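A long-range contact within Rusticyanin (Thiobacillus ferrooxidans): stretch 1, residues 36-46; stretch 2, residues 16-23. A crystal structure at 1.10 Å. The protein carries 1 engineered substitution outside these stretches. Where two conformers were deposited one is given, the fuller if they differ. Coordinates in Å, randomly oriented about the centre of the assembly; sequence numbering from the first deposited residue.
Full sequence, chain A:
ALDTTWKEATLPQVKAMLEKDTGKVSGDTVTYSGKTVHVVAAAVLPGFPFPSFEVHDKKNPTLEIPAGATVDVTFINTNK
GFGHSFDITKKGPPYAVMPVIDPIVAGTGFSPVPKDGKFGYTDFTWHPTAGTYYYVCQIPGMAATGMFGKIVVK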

# COMPACT_ATOMS: atom_id res chain seq x y z
N THR A 36 -11.21 5.12 -13.18
CA THR A 36 -10.21 4.21 -12.62
C THR A 36 -9.09 5.09 -12.07
O THR A 36 -8.59 5.99 -12.76
CB THR A 36 -9.69 3.24 -13.68
OG1 THR A 36 -10.79 2.48 -14.21
CG2 THR A 36 -8.68 2.25 -13.11
N VAL A 37 -8.67 4.83 -10.84
CA VAL A 37 -7.56 5.54 -10.19
C VAL A 37 -6.41 4.54 -9.96
O VAL A 37 -6.65 3.33 -9.84
CB VAL A 37 -8.00 6.26 -8.93
CG1 VAL A 37 -9.22 7.14 -9.24
CG2 VAL A 37 -8.34 5.26 -7.80
N HIS A 38 -5.20 5.06 -9.94
CA HIS A 38 -4.00 4.21 -9.88
C HIS A 38 -3.18 4.60 -8.67
O HIS A 38 -2.58 5.67 -8.64
CB HIS A 38 -3.22 4.36 -11.19
CG HIS A 38 -4.13 4.15 -12.38
ND1 HIS A 38 -4.24 2.94 -13.06
CD2 HIS A 38 -4.95 4.98 -13.06
CE1 HIS A 38 -5.12 3.04 -14.06
NE2 HIS A 38 -5.56 4.30 -14.07
N VAL A 39 -3.21 3.75 -7.65
CA VAL A 39 -2.48 3.92 -6.40
C VAL A 39 -1.18 3.11 -6.50
O VAL A 39 -1.26 1.90 -6.73
CB VAL A 39 -3.32 3.41 -5.23
CG1 VAL A 39 -2.51 3.53 -3.92
CG2 VAL A 39 -4.65 4.16 -5.12
N VAL A 40 -0.05 3.78 -6.31
CA VAL A 40 1.22 3.01 -6.32
C VAL A 40 1.86 3.23 -4.96
O VAL A 40 2.30 4.33 -4.59
CB VAL A 40 2.14 3.40 -7.49
CG1 VAL A 40 3.36 2.48 -7.47
CG2 VAL A 40 1.40 3.30 -8.82
N ALA A 41 1.92 2.12 -4.20
CA ALA A 41 2.45 2.12 -2.86
C ALA A 41 3.72 1.29 -2.74
O ALA A 41 3.84 0.27 -3.42
CB ALA A 41 1.42 1.50 -1.90
N ALA A 42 4.62 1.75 -1.90
CA ALA A 42 5.87 0.99 -1.64
C ALA A 42 6.09 0.87 -0.16
O ALA A 42 5.75 1.72 0.64
CB ALA A 42 7.07 1.73 -2.24
N ALA A 43 6.67 -0.27 0.22
CA ALA A 43 7.09 -0.52 1.60
C ALA A 43 8.52 0.00 1.84
O ALA A 43 9.46 -0.59 1.29
CB ALA A 43 7.02 -2.01 1.89
N VAL A 44 8.65 1.05 2.61
CA VAL A 44 9.89 1.66 3.08
C VAL A 44 10.82 1.94 1.88
O VAL A 44 11.82 1.27 1.59
CB VAL A 44 10.66 0.84 4.15
CG1 VAL A 44 11.73 1.69 4.82
CG2 VAL A 44 9.71 0.30 5.22
N LEU A 45 10.48 2.98 1.14
CA LEU A 45 11.41 3.47 0.12
C LEU A 45 12.69 3.92 0.84
O LEU A 45 12.65 4.37 1.99
CB LEU A 45 10.82 4.65 -0.65
CG LEU A 45 9.66 4.35 -1.58
CD1 LEU A 45 9.13 5.62 -2.24
CD2 LEU A 45 10.10 3.36 -2.65
N PRO A 46 13.83 3.81 0.14
CA PRO A 46 15.11 4.25 0.75
C PRO A 46 15.05 5.61 1.42
O PRO A 46 14.66 6.60 0.83
CB PRO A 46 16.07 4.30 -0.45
CG PRO A 46 15.51 3.22 -1.36
CD PRO A 46 14.00 3.23 -1.20
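Stretch 2 16-23: AMLEKDTG

The end of a helix often packs on a neighbouring strand in two ways at once: its last apolar side chain supplies a greasy contact, and the loop that follows supplies polar groups for the backbone that the strand leaves unpaired. The pairing of residues 16-23 with residues 36-46 of rusticyanin is a compact example, burying 440 Å² counted over both sides.

Stretch 1 is an extended strand from T36 to A43 that passes into a loop carrying V44, L45 and P46. Stretch 2 enters as the last turn of a helix, A16 to L18. K20 N donates to M17 O at 2.9 Å as the helix ends, and a type I turn follows from L18 to D21. D21, which closes the turn, has an extended backbone (phi/psi -64/126). The order of contacts is antiparallel in sense: L18 lies near A42 and L45, D21 near V40, and T22 near H38 and V37. The nearest CA atoms across the contact are those of V40 and D21, 5.0 Å apart.

V40 covers the most surface. Its side chain, in the t rotamer, points toward stretch 2 and fits against the turn. CG1 and CG2 of V40 both lie 3.5 Å from M17 O; CG1 is also 3.9 Å from L18 CA, and CG2 4.0 Å from K20 C. A branched residue thus packs largely against backbone, where the chain reverses.

L18 carries the apolar contact farther along the strand. Its CA-to-CB bond points sideways, but the end of the side chain comes nearer: CD2 lies 4.2 Å from V40 CG1 and 4.0 Å from A42 CB, and CD1 reaches L45 CD2 at 3.9 Å. Beside this patch, a water donates to L18 O at 3.0 Å and to V40 O at 2.8 Å, linking the two backbones.

From the end of the turn onward, polar groups take over. V40 N donates to D21 OD2 (3.0 Å, 164°), so a carboxylate stands in for a strand carbonyl; D21 OD1 meanwhile accepts from G23 N at 2.9 Å, bracing the loop. At H38 both backbone polar groups are used by one residue: T22 N donates to H38 O at 3.0 Å, and H38 N donates to T22 OG1, also at 3.0 Å. The D21 CA also approaches H38 O, at 3.3 Å, as a CA-H...O contact. Beside this pairing, T22 CG2 rests 3.7 Å from H38 CD2, approaching the imidazole obliquely.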

# COMPACT_ATOMS: atom_id res chain seq x y z
N ALA A 16 9.91 4.07 -12.30
CA ALA A 16 8.89 4.29 -13.34
C ALA A 16 7.50 4.03 -12.80
O ALA A 16 6.55 4.75 -13.11
CB ALA A 16 9.16 3.40 -14.54
N MET A 17 7.35 2.96 -12.01
CA MET A 17 6.05 2.66 -11.48
C MET A 17 5.59 3.65 -10.42
O MET A 17 4.44 4.05 -10.37
CB MET A 17 6.03 1.21 -10.89
CG MET A 17 6.20 0.12 -11.93
SD MET A 17 5.88 -1.57 -11.38
CE MET A 17 7.37 -1.91 -10.47
N LEU A 18 6.47 4.11 -9.53
CA LEU A 18 6.08 5.02 -8.47
C LEU A 18 5.49 6.31 -9.01
O LEU A 18 4.62 6.92 -8.39
CB LEU A 18 7.29 5.35 -7.62
CG LEU A 18 7.89 4.23 -6.80
CD1 LEU A 18 9.23 4.67 -6.20
CD2 LEU A 18 6.92 3.81 -5.70
N GLU A 19 6.03 6.71 -10.18
CA GLU A 19 5.57 7.93 -10.85
C GLU A 19 4.21 7.75 -11.54
O GLU A 19 3.65 8.72 -12.12
CB GLU A 19 6.67 8.34 -11.84
CG GLU A 19 7.99 8.69 -11.18
CD GLU A 19 9.18 8.88 -12.09
OE1 GLU A 19 9.08 8.62 -13.30
OE2 GLU A 19 10.28 9.31 -11.65
N LYS A 20 3.57 6.60 -11.51
CA LYS A 20 2.28 6.38 -12.14
C LYS A 20 1.12 6.53 -11.13
O LYS A 20 -0.02 6.23 -11.56
CB LYS A 20 2.19 4.98 -12.75
CG LYS A 20 2.91 4.74 -14.05
CD LYS A 20 3.70 5.79 -14.73
CE LYS A 20 4.53 5.26 -15.89
NZ LYS A 20 5.95 5.61 -15.64
N ASP A 21 1.42 6.89 -9.89
CA ASP A 21 0.36 7.21 -8.95
C ASP A 21 -0.38 8.45 -9.47
O ASP A 21 0.21 9.51 -9.68
CB ASP A 21 0.93 7.39 -7.57
CG ASP A 21 -0.14 7.65 -6.55
OD1 ASP A 21 -0.62 8.82 -6.42
OD2 ASP A 21 -0.60 6.67 -5.87
N THR A 22 -1.70 8.33 -9.60
CA THR A 22 -2.51 9.42 -10.18
C THR A 22 -3.08 10.36 -9.13
O THR A 22 -3.96 11.20 -9.46
CB THR A 22 -3.55 8.86 -11.14
OG1 THR A 22 -4.48 7.98 -10.42
CG2 THR A 22 -2.99 8.04 -12.29
N GLY A 23 -2.63 10.32 -7.89
CA GLY A 23 -3.13 11.21 -6.84
C GLY A 23 -2.57 12.60 -6.89
O GLY A 23 -1.54 12.86 -7.55
O HOH W 1 3.90 6.36 -5.55